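Local coordinates for protein metal-dependent hydrolase (Lactobacillus plantarum, PDB 2F6K) that probably works as a metal-dependent decarboxylase or hydrolase of the amidohydrolase superfamily, related to aminocarboxymuconate-semialdehyde decarboxylase, at residues H7-P12 and G264-Y269; S52-S57 and D89-L94. One frame throughout, in Å; residues are numbered along the deposited sequence.

Contact 1 of 2, residues H7-P12 and G264-Y269; sequences HTHYLP and GSDIPY. With MN (manganese (II) ion), chain C.
His7 and Asp266 run alongside one another to one manganese ion. His7 CB rests on Gly264 CA at 3.8 Å, a close approach that suits a residue without a side chain. CG is anti to the backbone N (chi1 -172°), and beyond it ring atom CD2 is 3.2 Å from Asp266 OD1. At the tip NE2 binds the manganese at 2.1 Å, while ND1 hydrogen-bonds Asp239 OD1, which fixes the ring's rotation and may make NE2 a stronger ligand. Asp266 OD1 joins the metal at 2.4 Å, and OD2 accepts a bond from a metal-bound water. His9 NE2 coordinates from another side, with Asp266 OD1 at the edge of its ring; its ND1 is held by Ser55 O, and His154 completes the protein ligands. Backbone bonds tie the two segments together close to the metal: His7 O accepts a 2.6 Å bond from Asp266 N and a weak one from Ser265 N, and His9 N donates to Ile267 O at 2.8 Å. A cis peptide precedes Pro268, and the Tyr269 ring stands nearly perpendicular to that of His9 (86°), its OH meeting Leu11 CD2 tip to tip at 3.4 Å; a water links this OH to Tyr10 O. The His-X-His pair ending the first strand, with an aspartate following the eighth, is the metal-site signature of amidohydrolase TIM barrels.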
loop_
_atom_site.group_PDB
_atom_site.type_symbol
_atom_site.label_atom_id
_atom_site.label_comp_id
_atom_site.label_asym_id
_atom_site.label_seq_id
_atom_site.Cartn_x
_atom_site.Cartn_y
_atom_site.Cartn_z
ATOM N N HIS A 7 -31.393 5.740 -2.731
ATOM C CA HIS A 7 -30.216 5.214 -2.050
ATOM C C HIS A 7 -30.695 4.544 -0.777
ATOM O O HIS A 7 -30.731 5.149 0.288
ATOM C CB HIS A 7 -29.221 6.336 -1.730
ATOM C CG HIS A 7 -27.904 5.852 -1.199
ATOM N ND1 HIS A 7 -26.708 6.461 -1.515
ATOM C CD2 HIS A 7 -27.596 4.846 -0.344
ATOM C CE1 HIS A 7 -25.722 5.853 -0.880
ATOM N NE2 HIS A 7 -26.234 4.870 -0.161
ATOM N N THR A 8 -31.083 3.285 -0.911
ATOM C CA THR A 8 -31.578 2.503 0.206
ATOM C C THR A 8 -31.100 1.071 -0.066
ATOM O O THR A 8 -30.999 0.661 -1.228
ATOM C CB THR A 8 -33.124 2.636 0.294
ATOM O OG1 THR A 8 -33.628 1.733 1.280
ATOM C CG2 THR A 8 -33.773 2.369 -1.061
ATOM N N HIS A 9 -30.796 0.313 0.985
ATOM C CA HIS A 9 -30.248 -1.029 0.777
ATOM C C HIS A 9 -30.972 -2.253 1.346
ATOM O O HIS A 9 -31.857 -2.150 2.202
ATOM C CB HIS A 9 -28.806 -1.067 1.291
ATOM C CG HIS A 9 -27.930 0.023 0.755
ATOM N ND1 HIS A 9 -27.617 0.141 -0.582
ATOM C CD2 HIS A 9 -27.275 1.029 1.383
ATOM C CE1 HIS A 9 -26.808 1.173 -0.753
ATOM N NE2 HIS A 9 -26.583 1.729 0.424
ATOM N N TYR A 10 -30.558 -3.420 0.855
ATOM C CA TYR A 10 -31.097 -4.701 1.301
ATOM C C TYR A 10 -29.919 -5.660 1.455
ATOM O O TYR A 10 -28.866 -5.446 0.859
ATOM C CB TYR A 10 -32.112 -5.257 0.290
ATOM C CG TYR A 10 -31.552 -5.617 -1.074
ATOM C CD1 TYR A 10 -31.570 -6.934 -1.532
ATOM C CD2 TYR A 10 -31.020 -4.642 -1.912
ATOM C CE1 TYR A 10 -31.074 -7.273 -2.793
ATOM C CE2 TYR A 10 -30.521 -4.974 -3.174
ATOM C CZ TYR A 10 -30.553 -6.288 -3.605
ATOM O OH TYR A 10 -30.068 -6.611 -4.851
ATOM N N LEU A 11 -30.082 -6.702 2.267
ATOM C CA LEU A 11 -29.002 -7.662 2.475
ATOM C C LEU A 11 -29.444 -9.114 2.331
ATOM O O LEU A 11 -30.057 -9.669 3.237
ATOM C CB LEU A 11 -28.366 -7.470 3.860
ATOM C CG LEU A 11 -27.521 -6.209 4.102
ATOM C CD1 LEU A 11 -28.415 -4.991 4.266
ATOM C CD2 LEU A 11 -26.681 -6.390 5.348
ATOM N N PRO A 12 -29.151 -9.741 1.174
ATOM C CA PRO A 12 -29.518 -11.142 0.934
ATOM C C PRO A 12 -28.845 -12.011 2.003
ATOM O O PRO A 12 -27.753 -11.687 2.482
ATOM C CB PRO A 12 -28.947 -11.414 -0.459
ATOM C CG PRO A 12 -29.062 -10.087 -1.135
ATOM C CD PRO A 12 -28.581 -9.135 -0.044
ATOM N N GLY A 264 -32.120 10.418 -1.007
ATOM C CA GLY A 264 -31.576 9.131 -0.595
ATOM C C GLY A 264 -31.569 9.054 0.928
ATOM O O GLY A 264 -31.276 10.049 1.596
ATOM N N SER A 265 -31.887 7.891 1.495
ATOM C CA SER A 265 -31.906 7.762 2.953
ATOM C C SER A 265 -30.720 6.967 3.504
ATOM O O SER A 265 -30.254 7.218 4.616
ATOM C CB SER A 265 -33.213 7.114 3.418
ATOM O OG SER A 265 -33.230 5.741 3.101
ATOM N N ASP A 266 -30.251 6.010 2.713
ATOM C CA ASP A 266 -29.120 5.153 3.060
ATOM C C ASP A 266 -29.392 4.165 4.184
ATOM O O ASP A 266 -28.462 3.762 4.881
ATOM C CB ASP A 266 -27.890 5.988 3.424
ATOM C CG ASP A 266 -26.590 5.314 3.023
ATOM O OD1 ASP A 266 -26.624 4.135 2.608
ATOM O OD2 ASP A 266 -25.534 5.966 3.118
ATOM N N ILE A 267 -30.653 3.782 4.374
ATOM C CA ILE A 267 -30.990 2.807 5.406
ATOM C C ILE A 267 -30.652 1.448 4.796
ATOM O O ILE A 267 -30.678 1.297 3.576
ATOM C CB ILE A 267 -32.496 2.811 5.754
ATOM C CG1 ILE A 267 -33.316 2.470 4.504
ATOM C CG2 ILE A 267 -32.906 4.152 6.326
ATOM C CD1 ILE A 267 -34.778 2.159 4.782
ATOM N N PRO A 268 -30.361 0.436 5.633
ATOM C CA PRO A 268 -30.339 0.527 7.091
ATOM C C PRO A 268 -28.943 0.772 7.662
ATOM O O PRO A 268 -28.742 0.688 8.875
ATOM C CB PRO A 268 -30.912 -0.818 7.510
ATOM C CG PRO A 268 -30.277 -1.735 6.524
ATOM C CD PRO A 268 -30.387 -0.976 5.206
ATOM N N TYR A 269 -27.980 1.080 6.799
ATOM C CA TYR A 269 -26.623 1.324 7.267
ATOM C C TYR A 269 -26.600 2.565 8.138
ATOM O O TYR A 269 -25.885 2.614 9.138
ATOM C CB TYR A 269 -25.667 1.423 6.084
ATOM C CG TYR A 269 -25.475 0.072 5.436
ATOM C CD1 TYR A 269 -24.378 -0.733 5.757
ATOM C CD2 TYR A 269 -26.436 -0.440 4.550
ATOM C CE1 TYR A 269 -24.245 -2.019 5.213
ATOM C CE2 TYR A 269 -26.313 -1.712 4.005
ATOM C CZ TYR A 269 -25.220 -2.496 4.340
ATOM O OH TYR A 269 -25.121 -3.754 3.807
HETATM MN MN MN C . -25.112 3.399 0.899
HETATM O O HOH W 1 -26.618 -4.027 1.230
HETATM O O HOH W 2 -23.728 4.694 1.770
HETATM O O HOH W 3 -24.367 1.839 2.424
#

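Contact 2 of 2, residues S52-S57 and D89-L94; sequences SILSLS and DQLGYL
Tyr93 meets Leu54 through its CB, 3.6 Å from Leu54 O, while its flat ring turns away from strand 52-55. Its CG stands between the backbone N and the carbonyl carbon (chi1 81°); the side chain touches Lys81 of helix 66-86, and OH, at the far end of the ring, hydrogen-bonds Asp116 O, so a tyrosine can be buried here with its polar end satisfied. The flat carbonyl group of Gly92 is approached out of plane: Leu54 N donates to its O at 2.9 Å from 47° above the carbonyl plane, and Leu54 CB lies against the same oxygen at 3.4 Å. The other bonds run between Ser52 N and Gln90 O, Gly92 N and Ser52 O, and Leu94 N and Leu54 O (2.8 Å), so that Ser52 and Leu54 each use both N and O toward the neighbouring strand, as parallel pairing requires. Leu54 O also takes a CH contact from Tyr93 CA. The strands, twisted by 39°, belong to a beta-alpha-beta unit whose helix 66-86 links neighbouring staves of the TIM barrel. On the helix side, Leu54 and Leu91 meet at a slant, CD1 to CD1 at 4.0 Å, and both pack on Leu83 of that helix; branched aliphatic tips suit this seam between sheet and helix. Ser52, small enough to sit among Asp5, Thr8 and Met44, brings CB to 4.1 Å from Leu91 CD2. Ile53 points to the other face. Beside it Gly92, having no side chain, covers none of that face, and Ile53 CG2 reaches on to Leu94 CG at 3.5 Å; the side chain also touches Ile4 and Leu119. Past the paired residues, one water spans the gap, accepting from Leu56 N and donating to Leu94 O.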
loop_
_atom_site.group_PDB
_atom_site.type_symbol
_atom_site.label_atom_id
_atom_site.label_comp_id
_atom_site.label_asym_id
_atom_site.label_seq_id
_atom_site.Cartn_x
_atom_site.Cartn_y
_atom_site.Cartn_z
ATOM N N SER A 52 -39.035 2.976 -3.245
ATOM C CA SER A 52 -37.607 2.841 -2.958
ATOM C C SER A 52 -36.896 2.022 -4.037
ATOM O O SER A 52 -37.373 0.947 -4.424
ATOM C CB SER A 52 -37.388 2.133 -1.609
ATOM O OG SER A 52 -37.906 2.863 -0.511
ATOM N N ILE A 53 -35.763 2.518 -4.529
ATOM C CA ILE A 53 -35.010 1.757 -5.514
ATOM C C ILE A 53 -33.885 1.059 -4.761
ATOM O O ILE A 53 -32.847 1.654 -4.498
ATOM C CB ILE A 53 -34.394 2.639 -6.617
ATOM C CG1 ILE A 53 -35.499 3.269 -7.467
ATOM C CG2 ILE A 53 -33.491 1.783 -7.517
ATOM C CD1 ILE A 53 -36.285 4.337 -6.769
ATOM N N LEU A 54 -34.098 -0.206 -4.416
ATOM C CA LEU A 54 -33.114 -0.973 -3.667
ATOM C C LEU A 54 -31.819 -1.282 -4.418
ATOM O O LEU A 54 -31.805 -1.448 -5.642
ATOM C CB LEU A 54 -33.749 -2.278 -3.190
ATOM C CG LEU A 54 -34.939 -2.120 -2.240
ATOM C CD1 LEU A 54 -35.651 -3.446 -2.107
ATOM C CD2 LEU A 54 -34.469 -1.619 -0.870
ATOM N N SER A 55 -30.723 -1.348 -3.667
ATOM C CA SER A 55 -29.418 -1.660 -4.229
ATOM C C SER A 55 -28.556 -2.321 -3.163
ATOM O O SER A 55 -28.762 -2.115 -1.964
ATOM C CB SER A 55 -28.717 -0.394 -4.725
ATOM O OG SER A 55 -28.248 0.378 -3.638
ATOM N N LEU A 56 -27.593 -3.118 -3.604
ATOM C CA LEU A 56 -26.688 -3.800 -2.690
ATOM C C LEU A 56 -25.600 -2.799 -2.309
ATOM O O LEU A 56 -25.026 -2.134 -3.176
ATOM C CB LEU A 56 -26.080 -5.023 -3.381
ATOM C CG LEU A 56 -25.307 -6.039 -2.541
ATOM C CD1 LEU A 56 -26.256 -6.743 -1.578
ATOM C CD2 LEU A 56 -24.650 -7.051 -3.457
ATOM N N SER A 57 -25.334 -2.680 -1.012
ATOM C CA SER A 57 -24.317 -1.752 -0.508
ATOM C C SER A 57 -22.920 -2.375 -0.566
ATOM O O SER A 57 -22.739 -3.469 -1.099
ATOM C CB SER A 57 -24.645 -1.366 0.940
ATOM O OG SER A 57 -23.704 -0.441 1.464
ATOM N N ASP A 89 -45.454 -1.695 -6.337
ATOM C CA ASP A 89 -45.658 -0.287 -6.062
ATOM C C ASP A 89 -44.764 0.342 -5.000
ATOM O O ASP A 89 -44.708 1.564 -4.909
ATOM C CB ASP A 89 -47.123 -0.043 -5.717
ATOM C CG ASP A 89 -48.061 -0.440 -6.853
ATOM O OD1 ASP A 89 -47.876 0.072 -7.986
ATOM O OD2 ASP A 89 -48.976 -1.262 -6.612
ATOM N N GLN A 90 -44.070 -0.470 -4.203
ATOM C CA GLN A 90 -43.188 0.065 -3.168
ATOM C C GLN A 90 -41.709 -0.147 -3.455
ATOM O O GLN A 90 -40.891 0.724 -3.160
ATOM C CB GLN A 90 -43.477 -0.562 -1.799
ATOM C CG GLN A 90 -44.717 -0.070 -1.103
ATOM C CD GLN A 90 -45.967 -0.651 -1.687
ATOM O OE1 GLN A 90 -46.149 -1.868 -1.710
ATOM N NE2 GLN A 90 -46.846 0.215 -2.169
ATOM N N LEU A 91 -41.365 -1.293 -4.038
ATOM C CA LEU A 91 -39.967 -1.606 -4.284
ATOM C C LEU A 91 -39.502 -1.919 -5.698
ATOM O O LEU A 91 -40.136 -2.671 -6.436
ATOM C CB LEU A 91 -39.564 -2.778 -3.397
ATOM C CG LEU A 91 -39.920 -2.682 -1.918
ATOM C CD1 LEU A 91 -39.528 -3.974 -1.224
ATOM C CD2 LEU A 91 -39.205 -1.499 -1.302
ATOM N N GLY A 92 -38.356 -1.344 -6.040
ATOM C CA GLY A 92 -37.719 -1.574 -7.321
ATOM C C GLY A 92 -36.275 -1.912 -6.973
ATOM O O GLY A 92 -35.913 -1.960 -5.791
ATOM N N TYR A 93 -35.431 -2.152 -7.968
ATOM C CA TYR A 93 -34.051 -2.466 -7.652
ATOM C C TYR A 93 -33.072 -2.217 -8.775
ATOM O O TYR A 93 -33.437 -2.200 -9.957
ATOM C CB TYR A 93 -33.916 -3.926 -7.218
ATOM C CG TYR A 93 -33.857 -4.918 -8.363
ATOM C CD1 TYR A 93 -34.982 -5.181 -9.155
ATOM C CD2 TYR A 93 -32.679 -5.612 -8.644
ATOM C CE1 TYR A 93 -34.934 -6.121 -10.195
ATOM C CE2 TYR A 93 -32.620 -6.548 -9.676
ATOM C CZ TYR A 93 -33.748 -6.800 -10.446
ATOM O OH TYR A 93 -33.688 -7.745 -11.448
ATOM N N LEU A 94 -31.820 -2.023 -8.368
ATOM C CA LEU A 94 -30.700 -1.831 -9.271
ATOM C C LEU A 94 -29.887 -3.124 -9.159
ATOM O O LEU A 94 -29.597 -3.597 -8.058
ATOM C CB LEU A 94 -29.850 -0.644 -8.823
ATOM C CG LEU A 94 -30.485 0.736 -8.955
ATOM C CD1 LEU A 94 -29.531 1.776 -8.382
ATOM C CD2 LEU A 94 -30.798 1.023 -10.423
HETATM O O HOH W 4 -27.896 -4.680 -6.353
#

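Overall arrangement
Both contacts are buried and share a sheet, since strand 3-9 lies beside strand 49-55, but they hold different parts of the barrel. Contact 1 joins the end of the first strand to the loop after the last strand, closing the circle with metal ligands and irregular backbone bonds. Contact 2 pairs two successive strands in regular parallel fashion, with leucines and an isoleucine supplying the packing. Their centres are about 9 Å apart, and they meet at Ser55, whose backbone bonds both His9 and, probably, Thr8, while the Tyr10 ring packs nearby. Strand 49-55 thus probably helps to position a metal ligand of contact 1 from the second shell.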